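Local coordinates for 3-dehydroquinate dehydratase (Aquifex aeolicus, PDB 2EGZ), which probably catalyses the cis-dehydration of 3-dehydroquinate to 3-dehydroshikimate, the third step of the chorismate pathway, through a Schiff-base intermediate, at residues T10-N15 against L46-S51. Sequence-based numbering, arbitrary orientation.
Sequences TNFSEN and LEEVHS
This is a small packing contact between two neighbouring outer helices of the TIM barrel of a type I dehydroquinase, where Phe-12 and Ser-13 meet Glu-48 and Val-49. The first turn of helix 12-22 faces the C-terminal part of helix 39-51, and only 176 Å² of surface is buried. The inner layer is apolar. Phe-12 holds CG anti to its own N (chi1 -167°), which sets the ring in the groove between the helices. There CZ lies 3.8 Å from CG2 of Val-49, a contact at the ring edge. Both side chains also reach the barrel wall: Phe-12 touches Leu-7 of strand 2-7, and Val-49 touches Val-27 and Leu-29 of strand 26-30. Leu-29 is a predicted 3-dehydroquinate-binding residue. The outer layer is polar. Glu-48 stretches across with an extended chain, alongside Phe-12 but pointing the opposite way. Its carboxylate stands almost perpendicular to the ring, the planes 85° apart. OE1 sits at the ring edge, in the ring plane, 3.8 Å from CD2 of Phe-12. The other oxygen makes the single hydrogen bond between the segments: OG of Ser-13 donates to OE2 of Glu-48 at 2.6 Å, on the syn side and 17° out of the carboxylate plane.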
ATOM      1  N   THR B  10      26.562   0.976   9.304  1.00 34.88           N
ATOM      2  CA  THR B  10      27.378   0.811  10.507  1.00 34.87           C
ATOM      3  C   THR B  10      28.489  -0.212  10.289  1.00 34.19           C
ATOM      4  O   THR B  10      28.242  -1.304   9.772  1.00 34.46           O
ATOM      5  CB  THR B  10      26.522   0.359  11.713  1.00 36.05           C
ATOM      6  OG1 THR B  10      26.033  -0.967  11.486  1.00 38.87           O
ATOM      7  CG2 THR B  10      25.342   1.300  11.913  1.00 36.54           C
ATOM      8  N   ASN B  11      29.709   0.143  10.694  1.00 32.82           N
ATOM      9  CA  ASN B  11      30.867  -0.735  10.536  1.00 31.79           C
ATOM     10  C   ASN B  11      30.805  -1.356   9.144  1.00 31.20           C
ATOM     11  O   ASN B  11      31.129  -2.528   8.949  1.00 30.99           O
ATOM     12  CB  ASN B  11      30.852  -1.825  11.606  1.00 32.00           C
ATOM     13  N   PHE B  12      30.386  -0.546   8.181  1.00 30.63           N
ATOM     14  CA  PHE B  12      30.230  -0.992   6.801  1.00 30.64           C
ATOM     15  C   PHE B  12      31.426  -1.700   6.173  1.00 29.37           C
ATOM     16  O   PHE B  12      31.316  -2.848   5.731  1.00 28.26           O
ATOM     17  CB  PHE B  12      29.841   0.183   5.911  1.00 30.16           C
ATOM     18  CG  PHE B  12      29.358  -0.235   4.559  1.00 32.20           C
ATOM     19  CD1 PHE B  12      28.133  -0.879   4.422  1.00 31.88           C
ATOM     20  CD2 PHE B  12      30.145  -0.043   3.433  1.00 31.46           C
ATOM     21  CE1 PHE B  12      27.699  -1.324   3.180  1.00 33.00           C
ATOM     22  CE2 PHE B  12      29.720  -0.485   2.184  1.00 32.61           C
ATOM     23  CZ  PHE B  12      28.496  -1.128   2.058  1.00 31.52           C
ATOM     24  N   SER B  13      32.564  -1.014   6.121  1.00 27.11           N
ATOM     25  CA  SER B  13      33.757  -1.586   5.517  1.00 26.88           C
ATOM     26  C   SER B  13      34.110  -2.980   6.023  1.00 25.91           C
ATOM     27  O   SER B  13      34.458  -3.856   5.232  1.00 23.94           O
ATOM     28  CB  SER B  13      34.942  -0.640   5.706  1.00 27.56           C
ATOM     29  OG  SER B  13      34.741   0.553   4.970  1.00 26.95           O
ATOM     30  N   GLU B  14      34.021  -3.190   7.333  1.00 26.06           N
ATOM     31  CA  GLU B  14      34.340  -4.494   7.895  1.00 27.03           C
ATOM     32  C   GLU B  14      33.247  -5.524   7.604  1.00 25.14           C
ATOM     33  O   GLU B  14      33.543  -6.701   7.407  1.00 24.99           O
ATOM     34  CB  GLU B  14      34.560  -4.393   9.406  1.00 30.99           C
ATOM     35  CG  GLU B  14      33.399  -3.769  10.153  1.00 35.87           C
ATOM     36  CD  GLU B  14      33.161  -4.418  11.501  1.00 39.72           C
ATOM     37  OE1 GLU B  14      32.861  -5.632  11.528  1.00 43.44           O
ATOM     38  OE2 GLU B  14      33.271  -3.719  12.530  1.00 39.89           O
ATOM     39  N   ASN B  15      31.989  -5.087   7.588  1.00 23.98           N
ATOM     40  CA  ASN B  15      30.880  -5.999   7.309  1.00 24.00           C
ATOM     41  C   ASN B  15      30.939  -6.434   5.854  1.00 22.73           C
ATOM     42  O   ASN B  15      30.622  -7.575   5.524  1.00 24.14           O
ATOM     43  CB  ASN B  15      29.528  -5.336   7.597  1.00 24.22           C
ATOM     44  CG  ASN B  15      29.247  -5.206   9.082  1.00 24.39           C
ATOM     45  OD1 ASN B  15      29.637  -6.066   9.874  1.00 24.77           O
ATOM     46  ND2 ASN B  15      28.554  -4.140   9.465  1.00 25.51           N
ATOM     47  N   LEU B  46      28.183   2.202  -2.637  1.00 17.97           N
ATOM     48  CA  LEU B  46      27.961   1.327  -3.793  1.00 18.30           C
ATOM     49  C   LEU B  46      29.299   1.011  -4.454  1.00 19.26           C
ATOM     50  O   LEU B  46      29.563  -0.128  -4.848  1.00 17.28           O
ATOM     51  CB  LEU B  46      27.057   2.003  -4.826  1.00 18.62           C
ATOM     52  CG  LEU B  46      25.579   2.220  -4.499  1.00 20.28           C
ATOM     53  CD1 LEU B  46      24.935   3.039  -5.606  1.00 19.57           C
ATOM     54  CD2 LEU B  46      24.878   0.874  -4.357  1.00 18.62           C
ATOM     55  N   GLU B  47      30.141   2.032  -4.579  1.00 18.25           N
ATOM     56  CA  GLU B  47      31.449   1.862  -5.196  1.00 18.77           C
ATOM     57  C   GLU B  47      32.358   0.970  -4.361  1.00 19.44           C
ATOM     58  O   GLU B  47      33.163   0.217  -4.908  1.00 20.11           O
ATOM     59  CB  GLU B  47      32.114   3.225  -5.410  1.00 21.16           C
ATOM     60  CG  GLU B  47      31.286   4.160  -6.272  1.00 23.21           C
ATOM     61  CD  GLU B  47      31.961   5.496  -6.523  1.00 25.87           C
ATOM     62  OE1 GLU B  47      32.499   6.085  -5.565  1.00 28.03           O
ATOM     63  OE2 GLU B  47      31.940   5.961  -7.680  1.00 28.37           O
ATOM     64  N   GLU B  48      32.235   1.051  -3.037  1.00 17.78           N
ATOM     65  CA  GLU B  48      33.068   0.234  -2.167  1.00 17.51           C
ATOM     66  C   GLU B  48      32.704  -1.243  -2.319  1.00 16.04           C
ATOM     67  O   GLU B  48      33.563  -2.119  -2.247  1.00 15.56           O
ATOM     68  CB  GLU B  48      32.906   0.664  -0.704  1.00 20.43           C
ATOM     69  CG  GLU B  48      34.101   0.300   0.168  1.00 24.30           C
ATOM     70  CD  GLU B  48      33.877   0.582   1.642  1.00 25.94           C
ATOM     71  OE1 GLU B  48      33.233   1.599   1.969  1.00 26.01           O
ATOM     72  OE2 GLU B  48      34.362  -0.212   2.475  1.00 28.26           O
ATOM     73  N   VAL B  49      31.422  -1.521  -2.522  1.00 15.33           N
ATOM     74  CA  VAL B  49      30.985  -2.900  -2.697  1.00 12.86           C
ATOM     75  C   VAL B  49      31.576  -3.429  -3.991  1.00 12.01           C
ATOM     76  O   VAL B  49      32.107  -4.537  -4.042  1.00 12.24           O
ATOM     77  CB  VAL B  49      29.454  -2.995  -2.777  1.00 12.27           C
ATOM     78  CG1 VAL B  49      29.038  -4.430  -3.028  1.00 11.71           C
ATOM     79  CG2 VAL B  49      28.851  -2.488  -1.481  1.00 11.81           C
ATOM     80  N   HIS B  50      31.481  -2.624  -5.041  1.00 13.02           N
ATOM     81  CA  HIS B  50      32.019  -3.011  -6.339  1.00 13.57           C
ATOM     82  C   HIS B  50      33.529  -3.189  -6.256  1.00 14.71           C
ATOM     83  O   HIS B  50      34.097  -4.062  -6.919  1.00 13.66           O
ATOM     84  CB  HIS B  50      31.670  -1.954  -7.383  1.00 13.64           C
ATOM     85  CG  HIS B  50      30.235  -1.976  -7.807  1.00 14.89           C
ATOM     86  ND1 HIS B  50      29.577  -0.857  -8.265  1.00 16.70           N
ATOM     87  CD2 HIS B  50      29.343  -2.993  -7.879  1.00 16.81           C
ATOM     88  CE1 HIS B  50      28.342  -1.181  -8.601  1.00 18.83           C
ATOM     89  NE2 HIS B  50      28.173  -2.472  -8.378  1.00 16.76           N
ATOM     90  N   SER B  51      34.182  -2.372  -5.434  1.00 15.39           N
ATOM     91  CA  SER B  51      35.633  -2.460  -5.279  1.00 16.83           C
ATOM     92  C   SER B  51      36.047  -3.811  -4.718  1.00 16.34           C
ATOM     93  O   SER B  51      37.181  -4.254  -4.914  1.00 16.64           O
ATOM     94  CB  SER B  51      36.141  -1.344  -4.360  1.00 19.62           C
ATOM     95  OG  SER B  51      35.937  -0.073  -4.954  1.00 24.79           O
TER